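Local coordinates for YfkN protein (Bacillus subtilis subsp. subtilis, PDB 3GVE) that is a calcineurin-like phosphoesterase family protein that holds a manganese and a magnesium ion side by side in its metal centre, at residues A[18-21]-A[22-26]; A[318-322]-A[323-327]; A[279-282]-A[283-287]; A[93-96]-A[97-101]; A[109-112]-A[113-117]. One frame throughout, in Å; residues are numbered along the deposited sequence.

Contact 1: A[18-21]-A[22-26]; sequences TDIH and ANMMD. With MN (manganese (II) ion), chain C.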
# COMPACT_ATOMS: atom_id res chain seq x y z
N THR A 18 -14.45 3.44 -5.34
CA THR A 18 -13.34 4.38 -5.37
C THR A 18 -12.04 3.70 -5.01
O THR A 18 -12.02 2.75 -4.25
CB THR A 18 -13.58 5.60 -4.40
OG1 THR A 18 -12.68 6.68 -4.74
CG2 THR A 18 -13.39 5.20 -2.93
N ASP A 19 -10.94 4.23 -5.53
CA ASP A 19 -9.61 3.78 -5.15
C ASP A 19 -9.45 2.25 -5.26
O ASP A 19 -8.83 1.61 -4.44
CB ASP A 19 -9.22 4.32 -3.76
CG ASP A 19 -9.08 5.83 -3.76
OD1 ASP A 19 -7.95 6.32 -4.00
OD2 ASP A 19 -10.09 6.53 -3.52
N ILE A 20 -9.94 1.65 -6.36
CA ILE A 20 -9.90 0.20 -6.61
C ILE A 20 -8.45 -0.22 -6.84
O ILE A 20 -8.06 -1.33 -6.45
CB ILE A 20 -10.82 -0.15 -7.82
CG1 ILE A 20 -12.27 -0.03 -7.43
CG2 ILE A 20 -10.53 -1.55 -8.30
CD1 ILE A 20 -12.76 -0.86 -6.49
N HIS A 21 -7.67 0.64 -7.46
CA HIS A 21 -6.23 0.51 -7.65
C HIS A 21 -5.89 -0.81 -8.35
O HIS A 21 -4.99 -1.55 -7.96
CB HIS A 21 -5.49 0.67 -6.30
CG HIS A 21 -5.29 2.10 -5.90
ND1 HIS A 21 -4.45 2.95 -6.58
CD2 HIS A 21 -5.84 2.84 -4.90
CE1 HIS A 21 -4.48 4.14 -6.02
NE2 HIS A 21 -5.32 4.11 -5.00
N ALA A 22 -6.65 -1.10 -9.41
CA ALA A 22 -6.40 -2.24 -10.32
C ALA A 22 -6.61 -3.61 -9.68
O ALA A 22 -6.28 -4.63 -10.26
CB ALA A 22 -5.01 -2.15 -10.96
N ASN A 23 -7.19 -3.62 -8.49
CA ASN A 23 -7.55 -4.87 -7.83
C ASN A 23 -8.88 -5.43 -8.37
O ASN A 23 -9.93 -5.25 -7.79
CB ASN A 23 -7.61 -4.68 -6.30
CG ASN A 23 -6.27 -4.26 -5.71
OD1 ASN A 23 -6.10 -3.16 -5.21
ND2 ASN A 23 -5.31 -5.13 -5.81
N MSE A 24 -8.77 -6.12 -9.50
CA MSE A 24 -9.90 -6.76 -10.18
C MSE A 24 -10.29 -8.04 -9.44
O MSE A 24 -11.42 -8.20 -9.03
CB MSE A 24 -9.53 -7.08 -11.63
CG MSE A 24 -9.28 -5.81 -12.46
SE MSE A 24 -10.84 -4.69 -12.71
CE MSE A 24 -10.40 -3.30 -11.36
N MSE A 25 -9.33 -8.93 -9.31
CA MSE A 25 -9.52 -10.16 -8.56
C MSE A 25 -9.30 -9.94 -7.07
O MSE A 25 -8.66 -8.98 -6.66
CB MSE A 25 -8.56 -11.23 -9.06
CG MSE A 25 -8.81 -11.66 -10.50
SE MSE A 25 -10.53 -12.58 -10.73
CE MSE A 25 -9.91 -14.37 -10.24
N ASP A 26 -9.82 -10.86 -6.26
CA ASP A 26 -9.53 -10.85 -4.83
C ASP A 26 -8.20 -11.58 -4.63
O ASP A 26 -8.15 -12.72 -4.16
CB ASP A 26 -10.69 -11.44 -4.01
CG ASP A 26 -11.13 -12.83 -4.46
OD1 ASP A 26 -10.86 -13.23 -5.60
OD2 ASP A 26 -11.80 -13.50 -3.66
MN MN C . -5.82 5.99 -3.90
O HOH W 1 -5.51 7.99 -3.03
O HOH W 2 -3.59 6.11 -3.68
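Ile20 turns CG2 away from its own backbone N and lets CG1 lie beside that N (chi1 -72°), which aims CG2 across the turn at Met24. The selenomethionine chain folds back at its second and third torsions, and its CE methyl meets Ile20 CG2 at 3.5 Å with the two side chains crossing at about a right angle. Between them the backbone reverses: Ile20 to Asn23 form a type I' beta turn, with His21 and Ala22 both at positive phi, and Asn23 N donates to Ile20 O at 3.2 Å. The donor stands 51° out of the carbonyl plane. This is the metal-binding loop after strand 9-17 of the calcineurin-like phosphoesterase fold, carrying the Asp-X-His pair. Asp19 OD1 and His21 NE2 each bind the manganese ion at 2.2 Å; two waters, Asp64 and His251 complete the site. Each ligand has a second partner that positions it. The other carboxylate oxygen, Asp19 OD2, accepts from Thr18 OG1 at 2.9 Å, the hydroxyl coming from above the carboxylate plane, and also from the backbone of His249. His21 ND1 is hydrogen-bonded to Gln67 O, which fixes the rotation of the imidazole while NE2 faces the metal. Farther along, Met24 packs on Ile92 and Val95 of helix 91-98.

Contact 2: A[318-322]-A[323-327]; sequences TSRNE and TVTNT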
# COMPACT_ATOMS: atom_id res chain seq x y z
N THR A 318 -19.23 -13.60 -0.02
CA THR A 318 -18.38 -14.76 0.26
C THR A 318 -17.76 -15.39 -0.98
O THR A 318 -17.02 -16.36 -0.86
CB THR A 318 -19.14 -15.83 1.05
OG1 THR A 318 -20.19 -16.32 0.24
CG2 THR A 318 -19.72 -15.25 2.31
N SER A 319 -18.05 -14.85 -2.16
CA SER A 319 -17.50 -15.40 -3.40
C SER A 319 -17.25 -14.34 -4.48
O SER A 319 -17.66 -13.21 -4.34
CB SER A 319 -18.42 -16.48 -3.98
OG SER A 319 -19.68 -15.95 -4.29
N ARG A 320 -16.58 -14.75 -5.55
CA ARG A 320 -16.29 -13.87 -6.67
C ARG A 320 -17.45 -13.81 -7.65
O ARG A 320 -18.06 -14.79 -7.98
CB ARG A 320 -15.06 -14.35 -7.46
CG ARG A 320 -13.72 -13.98 -6.91
CD ARG A 320 -12.61 -14.61 -7.74
NE ARG A 320 -12.61 -16.06 -7.63
CZ ARG A 320 -12.00 -16.75 -6.67
NH1 ARG A 320 -12.07 -18.06 -6.67
NH2 ARG A 320 -11.33 -16.15 -5.72
N ASN A 321 -17.68 -12.61 -8.15
CA ASN A 321 -18.67 -12.31 -9.18
C ASN A 321 -18.18 -12.88 -10.51
O ASN A 321 -17.05 -12.61 -10.96
CB ASN A 321 -18.77 -10.78 -9.34
CG ASN A 321 -19.75 -10.37 -10.42
OD1 ASN A 321 -19.39 -10.19 -11.57
ND2 ASN A 321 -21.00 -10.24 -10.01
N GLU A 322 -19.03 -13.65 -11.17
CA GLU A 322 -18.63 -14.29 -12.43
C GLU A 322 -18.35 -13.31 -13.58
O GLU A 322 -17.54 -13.61 -14.42
CB GLU A 322 -19.66 -15.34 -12.88
CG GLU A 322 -19.83 -16.48 -11.90
CD GLU A 322 -20.87 -17.50 -12.35
OE1 GLU A 322 -21.47 -17.33 -13.43
OE2 GLU A 322 -21.07 -18.48 -11.60
N THR A 323 -19.04 -12.17 -13.63
CA THR A 323 -18.86 -11.29 -14.75
C THR A 323 -17.43 -10.70 -14.67
O THR A 323 -16.75 -10.54 -15.67
CB THR A 323 -19.90 -10.16 -14.77
OG1 THR A 323 -21.20 -10.74 -14.95
CG2 THR A 323 -19.68 -9.09 -15.88
N VAL A 324 -17.01 -10.37 -13.45
CA VAL A 324 -15.65 -9.86 -13.25
C VAL A 324 -14.63 -10.93 -13.60
O VAL A 324 -13.74 -10.68 -14.37
CB VAL A 324 -15.42 -9.34 -11.82
CG1 VAL A 324 -13.96 -8.93 -11.64
CG2 VAL A 324 -16.35 -8.14 -11.55
N THR A 325 -14.77 -12.11 -13.02
CA THR A 325 -13.81 -13.18 -13.24
C THR A 325 -13.69 -13.54 -14.71
O THR A 325 -12.60 -13.63 -15.22
CB THR A 325 -14.14 -14.44 -12.41
OG1 THR A 325 -14.19 -14.08 -11.03
CG2 THR A 325 -13.09 -15.50 -12.59
N ASN A 326 -14.83 -13.73 -15.37
CA ASN A 326 -14.81 -14.12 -16.77
C ASN A 326 -14.15 -13.05 -17.65
O ASN A 326 -13.41 -13.35 -18.57
CB ASN A 326 -16.23 -14.40 -17.29
CG ASN A 326 -16.80 -15.72 -16.78
OD1 ASN A 326 -16.09 -16.52 -16.21
ND2 ASN A 326 -18.08 -15.92 -16.98
N THR A 327 -14.42 -11.80 -17.35
CA THR A 327 -13.91 -10.71 -18.16
C THR A 327 -12.41 -10.53 -18.00
O THR A 327 -11.71 -10.35 -18.97
CB THR A 327 -14.66 -9.41 -17.82
OG1 THR A 327 -16.06 -9.62 -18.02
CG2 THR A 327 -14.23 -8.28 -18.73
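An asparagine N-cap opens helix 322-340, and Asn321 supplies it. With CG anti to the backbone N (chi1 178°), the amide swings over the first turn and OD1 faces two backbone N-H groups. Val324 N reaches Asn321 OD1 at 3.0 Å, in the plane of the amide and on a lone pair, with an N-H...O angle of 156°; the bond from Thr323 N to the same OD1 is strongly bent and weak. The backbone oxygen of the cap is gripped twice as well. Thr325 N meets Asn321 O at 3.1 Å in the carbonyl plane, nearly straight at 173°, while Thr325 OG1 donates to Asn321 O at 3.2 Å from above that plane. The same hydroxyl lies 3.7 Å from Arg320 CD, near the plane of the guanidinium at its edge. One turn on, Thr327 OG1 gives a short bond to Thr323 O, 2.6 Å. Asn321 ND2 is held by Gln45 OE1, and Arg320 NH2 makes salt bridges with Glu34 and Asp26. Val324 packs on Ala41 and Ala44 of helix 40-53, whereas Thr323 and Thr327 rest on Ala98, so this helix start bears on both helix 40-53 and helix 91-98.

Contact 3: A[279-282]-A[283-287]; sequences MPSS and WGKYL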
# COMPACT_ATOMS: atom_id res chain seq x y z
N MSE A 279 -17.74 7.68 1.08
CA MSE A 279 -16.34 7.37 0.81
C MSE A 279 -16.14 5.90 1.17
O MSE A 279 -15.97 5.54 2.33
CB MSE A 279 -15.38 8.25 1.62
CG MSE A 279 -13.90 7.89 1.38
SE MSE A 279 -12.69 8.77 2.61
CE MSE A 279 -12.90 10.58 2.00
N PRO A 280 -16.17 5.06 0.15
CA PRO A 280 -16.14 3.61 0.38
C PRO A 280 -14.74 3.00 0.39
O PRO A 280 -14.43 2.12 -0.38
CB PRO A 280 -16.99 3.06 -0.76
CG PRO A 280 -16.76 4.02 -1.87
CD PRO A 280 -16.68 5.37 -1.20
N SER A 281 -13.92 3.45 1.31
CA SER A 281 -12.64 2.82 1.63
C SER A 281 -11.72 2.80 0.39
O SER A 281 -11.60 3.79 -0.31
CB SER A 281 -12.89 1.40 2.19
OG SER A 281 -11.69 0.85 2.72
N SER A 282 -11.05 1.68 0.16
CA SER A 282 -10.18 1.52 -0.99
C SER A 282 -10.19 0.04 -1.39
O SER A 282 -10.64 -0.81 -0.65
CB SER A 282 -8.76 2.00 -0.68
OG SER A 282 -8.18 1.22 0.33
N TRP A 283 -9.73 -0.23 -2.61
CA TRP A 283 -9.52 -1.58 -3.14
C TRP A 283 -10.79 -2.43 -3.25
O TRP A 283 -10.72 -3.64 -3.34
CB TRP A 283 -8.45 -2.32 -2.31
CG TRP A 283 -7.08 -1.75 -2.37
CD1 TRP A 283 -6.71 -0.53 -2.80
CD2 TRP A 283 -5.88 -2.42 -1.97
NE1 TRP A 283 -5.34 -0.39 -2.70
CE2 TRP A 283 -4.81 -1.54 -2.19
CE3 TRP A 283 -5.62 -3.68 -1.44
CZ2 TRP A 283 -3.48 -1.88 -1.90
CZ3 TRP A 283 -4.30 -4.03 -1.16
CH2 TRP A 283 -3.26 -3.13 -1.40
N GLY A 284 -11.94 -1.77 -3.24
CA GLY A 284 -13.21 -2.47 -3.31
C GLY A 284 -13.69 -3.05 -1.99
O GLY A 284 -14.58 -3.86 -1.99
N LYS A 285 -13.12 -2.62 -0.87
CA LYS A 285 -13.51 -3.14 0.45
C LYS A 285 -14.93 -2.75 0.91
O LYS A 285 -15.51 -3.41 1.76
CB LYS A 285 -12.47 -2.75 1.51
CG LYS A 285 -11.10 -3.42 1.30
CD LYS A 285 -10.03 -2.84 2.24
CE LYS A 285 -8.65 -3.46 2.01
NZ LYS A 285 -7.68 -2.84 2.96
N TYR A 286 -15.46 -1.69 0.33
CA TYR A 286 -16.80 -1.20 0.60
C TYR A 286 -17.41 -0.73 -0.72
O TYR A 286 -16.68 -0.37 -1.64
CB TYR A 286 -16.75 -0.02 1.56
CG TYR A 286 -16.55 -0.36 3.02
CD1 TYR A 286 -17.59 -0.26 3.91
CD2 TYR A 286 -15.31 -0.74 3.49
CE1 TYR A 286 -17.41 -0.56 5.26
CE2 TYR A 286 -15.13 -1.04 4.84
CZ TYR A 286 -16.18 -0.94 5.70
OH TYR A 286 -15.99 -1.24 7.03
N LEU A 287 -18.73 -0.74 -0.78
CA LEU A 287 -19.49 -0.08 -1.84
C LEU A 287 -20.19 1.14 -1.23
O LEU A 287 -20.77 1.05 -0.16
CB LEU A 287 -20.55 -1.02 -2.39
CG LEU A 287 -21.36 -0.48 -3.56
CD1 LEU A 287 -20.46 -0.30 -4.78
CD2 LEU A 287 -22.53 -1.41 -3.87
O HOH W 3 -12.88 0.92 -2.39
O HOH W 4 -6.52 -0.79 0.90
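Ser281 sets its OG anti to the backbone N (chi1 -170°), which brings that hydroxyl alongside Lys285, 3.9 Å from CB. The two strand ends set Pro280 CB against Tyr286 CB at 3.9 Å. From there Tyr286 turns CG beside its own N (chi1 -78°), and the ring runs past Ser281, whose CB it meets obliquely, 3.5 Å from Tyr286 CD2. The lysine is stretched: Lys285 stays extended from CG to NZ, its early methylenes passing the Ser282 carbonyl. Its ammonium ends at a water, which Lys285 NZ reaches at 3.1 Å and which also lies 2.7 Å from Ser282 OG. That same water sits over one face of the Trp283 indole, off toward the rim.

The backbone beneath is a type I' beta turn from Ser282 to Lys285, part of the connection between strands 275-280 and 286-297. Trp283 and Gly284 occupy its centre at positive phi, and Lys285 N closes it on Ser282 O at 3.1 Å, with an N-H...O angle of 163°. A second water bridges the mouth: it donates to Pro280 O at 2.8 Å and accepts from Gly284 N at 3.0 Å. The indole of Trp283 meets Phe38 edge-to-face and touches Asn23 of the metal loop. On the strand side, Tyr286 packs against Leu253 and against Lys33 of the second subunit.

Contact 4: A[93-96]-A[97-101]; sequences ISVM and NALKY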
# COMPACT_ATOMS: atom_id res chain seq x y z
N ILE A 93 -10.86 -1.39 -17.90
CA ILE A 93 -12.02 -0.79 -18.53
C ILE A 93 -13.00 -1.84 -19.09
O ILE A 93 -14.19 -1.68 -18.99
CB ILE A 93 -11.61 0.24 -19.61
CG1 ILE A 93 -10.79 1.39 -18.97
CG2 ILE A 93 -12.84 0.79 -20.37
CD1 ILE A 93 -11.56 2.19 -17.87
N SER A 94 -12.48 -2.94 -19.64
CA SER A 94 -13.39 -4.06 -20.05
C SER A 94 -14.22 -4.57 -18.91
O SER A 94 -15.39 -4.89 -19.12
CB SER A 94 -12.61 -5.21 -20.64
OG SER A 94 -11.82 -4.79 -21.74
N VAL A 95 -13.64 -4.66 -17.72
CA VAL A 95 -14.44 -5.07 -16.54
C VAL A 95 -15.55 -4.06 -16.22
O VAL A 95 -16.69 -4.39 -15.96
CB VAL A 95 -13.54 -5.29 -15.29
CG1 VAL A 95 -14.35 -5.58 -14.08
CG2 VAL A 95 -12.58 -6.49 -15.56
N MSE A 96 -15.18 -2.79 -16.24
CA MSE A 96 -16.13 -1.69 -15.95
C MSE A 96 -17.29 -1.66 -16.97
O MSE A 96 -18.42 -1.40 -16.64
CB MSE A 96 -15.43 -0.32 -15.91
CG MSE A 96 -14.15 -0.26 -15.06
SE MSE A 96 -14.28 -0.98 -13.25
CE MSE A 96 -14.89 0.63 -12.31
N ASN A 97 -16.97 -1.98 -18.22
CA ASN A 97 -17.90 -2.03 -19.32
C ASN A 97 -18.87 -3.20 -19.06
O ASN A 97 -20.08 -3.11 -19.20
CB ASN A 97 -17.20 -2.22 -20.67
CG ASN A 97 -16.57 -0.91 -21.20
OD1 ASN A 97 -16.85 0.18 -20.70
ND2 ASN A 97 -15.77 -1.06 -22.22
N ALA A 98 -18.29 -4.33 -18.65
CA ALA A 98 -19.07 -5.54 -18.39
C ALA A 98 -20.03 -5.36 -17.22
O ALA A 98 -21.10 -5.91 -17.21
CB ALA A 98 -18.16 -6.74 -18.17
N LEU A 99 -19.62 -4.57 -16.23
CA LEU A 99 -20.46 -4.25 -15.06
C LEU A 99 -21.42 -3.09 -15.33
O LEU A 99 -22.20 -2.70 -14.48
CB LEU A 99 -19.58 -3.91 -13.85
CG LEU A 99 -18.77 -5.05 -13.24
CD1 LEU A 99 -17.87 -4.56 -12.12
CD2 LEU A 99 -19.72 -6.13 -12.71
N LYS A 100 -21.33 -2.54 -16.54
CA LYS A 100 -22.23 -1.48 -16.99
C LYS A 100 -22.17 -0.24 -16.07
O LYS A 100 -23.17 0.29 -15.63
CB LYS A 100 -23.67 -2.02 -17.16
CG LYS A 100 -23.74 -3.09 -18.24
CD LYS A 100 -25.16 -3.63 -18.40
CE LYS A 100 -25.19 -4.74 -19.44
NZ LYS A 100 -26.55 -4.87 -20.05
N TYR A 101 -20.95 0.23 -15.81
CA TYR A 101 -20.79 1.52 -15.14
C TYR A 101 -21.42 2.62 -15.98
O TYR A 101 -21.40 2.57 -17.20
CB TYR A 101 -19.31 1.83 -14.92
CG TYR A 101 -18.79 1.29 -13.61
CD1 TYR A 101 -18.50 -0.07 -13.45
CD2 TYR A 101 -18.59 2.13 -12.52
CE1 TYR A 101 -18.02 -0.56 -12.25
CE2 TYR A 101 -18.09 1.64 -11.31
CZ TYR A 101 -17.84 0.29 -11.18
OH TYR A 101 -17.36 -0.23 -10.01
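Met96 lays its CE methyl over one face of the Tyr101 ring, a CH-pi contact. The model sets the methyl somewhat too close to the rim near CZ, so the exact separation is doubtful, although the placement over the face is plain. The selenium approaches the same ring obliquely, SE lying 4.5 Å from the Tyr101 ring centroid, a Met-aromatic contact made with selenomethionine. Bends at the second and third torsions (chi2 -49°, chi3 -88°) turn the chain of Met96 back toward the tyrosine. Beside this pair, Val95 and Leu99 point the same way, one helical turn apart, with Val95 CG1 4.2 Å from Leu99 CD1. Ile93 CG2 comes to 3.9 Å from Asn97 ND2.

Next outward is the backbone. Asn97 N to Ile93 O (2.9 Å), Ala98 N to Ser94 O and Leu99 N to Val95 O are regular i to i+4 helical bonds. Tyr101 N then reaches back to Met96 O at 3.1 Å with an N-H...O angle of 179°, which ties the backbone of the tyrosine to that of the residue whose methyl covers its ring. The outer shell fixes the polar ends: Tyr101 OH bonds to Thr17 OG1, and the Asn97 amide is held at both atoms, OD1 by Asp126 N and ND2 by Gly124 O. Leu40 of helix 40-53 packs on Val95, Met96 and Leu99. The positive phi of Lys100 and two bonds back into the last turn, Tyr101 N to Met96 O and Lys100 N to Asn97 O (3.0 Å), make this a Schellman motif, ending helix 91-98.

Contact 5: A[109-112]-A[113-117]; sequences HEFN and YGLDF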
# COMPACT_ATOMS: atom_id res chain seq x y z
N HIS A 109 -3.69 8.89 -9.58
CA HIS A 109 -2.89 7.75 -10.13
C HIS A 109 -3.20 7.45 -11.61
O HIS A 109 -2.39 6.75 -12.22
CB HIS A 109 -2.97 6.52 -9.23
CG HIS A 109 -2.18 6.71 -7.98
ND1 HIS A 109 -0.80 6.68 -7.97
CD2 HIS A 109 -2.58 7.02 -6.73
CE1 HIS A 109 -0.37 6.93 -6.73
NE2 HIS A 109 -1.43 7.11 -5.95
N GLU A 110 -4.30 7.97 -12.15
CA GLU A 110 -4.57 7.82 -13.57
C GLU A 110 -3.52 8.50 -14.45
O GLU A 110 -3.41 8.17 -15.60
CB GLU A 110 -5.97 8.36 -13.91
CG GLU A 110 -7.08 7.28 -14.01
CD GLU A 110 -7.42 6.68 -12.67
OE1 GLU A 110 -7.56 7.43 -11.70
OE2 GLU A 110 -7.55 5.47 -12.58
N PHE A 111 -2.76 9.41 -13.87
CA PHE A 111 -1.76 10.17 -14.61
C PHE A 111 -0.36 9.56 -14.57
O PHE A 111 0.53 10.05 -15.22
CB PHE A 111 -1.72 11.61 -14.08
CG PHE A 111 -3.00 12.36 -14.33
CD1 PHE A 111 -3.22 12.98 -15.54
CD2 PHE A 111 -4.00 12.39 -13.37
CE1 PHE A 111 -4.41 13.65 -15.78
CE2 PHE A 111 -5.18 13.04 -13.61
CZ PHE A 111 -5.38 13.67 -14.80
N ASN A 112 -0.18 8.51 -13.77
CA ASN A 112 1.14 7.94 -13.50
C ASN A 112 1.83 7.38 -14.76
O ASN A 112 3.04 7.30 -14.81
CB ASN A 112 1.07 6.78 -12.49
CG ASN A 112 0.75 7.20 -11.05
OD1 ASN A 112 0.61 6.33 -10.23
ND2 ASN A 112 0.66 8.48 -10.76
N TYR A 113 1.05 6.98 -15.75
CA TYR A 113 1.61 6.35 -16.95
C TYR A 113 1.60 7.29 -18.15
O TYR A 113 1.83 6.87 -19.28
CB TYR A 113 0.84 5.06 -17.26
CG TYR A 113 1.00 4.00 -16.19
CD1 TYR A 113 2.20 3.82 -15.54
CD2 TYR A 113 -0.05 3.17 -15.85
CE1 TYR A 113 2.36 2.86 -14.58
CE2 TYR A 113 0.11 2.20 -14.87
CZ TYR A 113 1.32 2.05 -14.25
OH TYR A 113 1.47 1.08 -13.30
N GLY A 114 1.35 8.57 -17.89
CA GLY A 114 1.41 9.58 -18.94
C GLY A 114 0.06 9.91 -19.55
O GLY A 114 -0.87 9.16 -19.44
N LEU A 115 -0.01 11.05 -20.20
CA LEU A 115 -1.26 11.56 -20.77
C LEU A 115 -1.77 10.71 -21.95
O LEU A 115 -2.95 10.55 -22.10
CB LEU A 115 -1.09 13.02 -21.21
CG LEU A 115 -0.95 14.04 -20.06
CD1 LEU A 115 -0.46 15.39 -20.57
CD2 LEU A 115 -2.28 14.23 -19.31
N ASP A 116 -0.86 10.20 -22.77
CA ASP A 116 -1.31 9.45 -23.94
C ASP A 116 -1.97 8.13 -23.54
O ASP A 116 -3.01 7.79 -24.06
CB ASP A 116 -0.16 9.18 -24.92
CG ASP A 116 0.33 10.44 -25.62
OD1 ASP A 116 -0.37 11.46 -25.64
OD2 ASP A 116 1.44 10.37 -26.15
N PHE A 117 -1.36 7.41 -22.60
CA PHE A 117 -1.92 6.16 -22.13
C PHE A 117 -3.28 6.39 -21.48
O PHE A 117 -4.20 5.63 -21.68
CB PHE A 117 -0.97 5.46 -21.17
CG PHE A 117 -1.45 4.11 -20.72
CD1 PHE A 117 -1.38 3.01 -21.56
CD2 PHE A 117 -1.99 3.94 -19.46
CE1 PHE A 117 -1.81 1.77 -21.15
CE2 PHE A 117 -2.41 2.70 -19.06
CZ PHE A 117 -2.32 1.61 -19.91
O HOH W 5 -1.65 5.76 -14.65
O HOH W 6 -1.45 7.38 -17.27
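Water 6 is held at three backbone atoms: it donates to Glu110 O at 2.7 Å and to Gly114 O at 2.9 Å, and accepts a weak bond from Tyr113 N at 3.0 Å. It thus links Glu110 of the short 3-10 segment to Gly114, the N-cap just before helix 115-123. The chain between them reverses in a type I beta turn from Phe111 to Gly114, which leads on to that helix and is closed by Gly114 N on Phe111 O at 3.2 Å, the donor well above the carbonyl plane. Across the turn, Leu115 CD2 lies at the edge of the Phe111 ring, 4.1 Å from CD1, and both residues pack on Leu183 and Tyr143.

On the other flank, Asn112 keeps CG beside its own N (chi1 -70°), which carries OD1 back to the His109 ring. His109 ND1 donates to Asn112 OD1 at 2.7 Å, nearly straight at 172° and in the imidazole plane, so the ring's rotation is fixed; NE2 bonds a citric acid molecule. Asn112 ND2 is taken by Asp179, and His109 N by Asp64 OD1. His109 and Glu110 belong to the Gly-Asn-His-Glu motif, Gly107 to Glu110 with the magnesium ligand Asn108, a signature of the metallophosphoesterase family.

Contact 1 lies at the metal centre and touches each of the other four. Asp19 O and Trp283 N, 2.7 Å apart, probably bond, joining it to contact 3, whose Ser282 side chain is about 6 Å from the manganese ion. Toward contact 5, His21 CE1 meets His109 CD2 at 3.5 Å. On the opposite end of the metal loop, Asp26 OD1 forms a salt bridge with Arg320 NH2 of contact 2 (3.0 Å), and Met24 SE lies 3.8 Å from Val95 CB of contact 4. Contacts 2 and 4, with centres about 12 Å apart, also pack directly, Thr327 CG2 lying 3.6 Å from Ser94 O. Contacts 2 and 5 stand apart, their centres about 27 Å from each other.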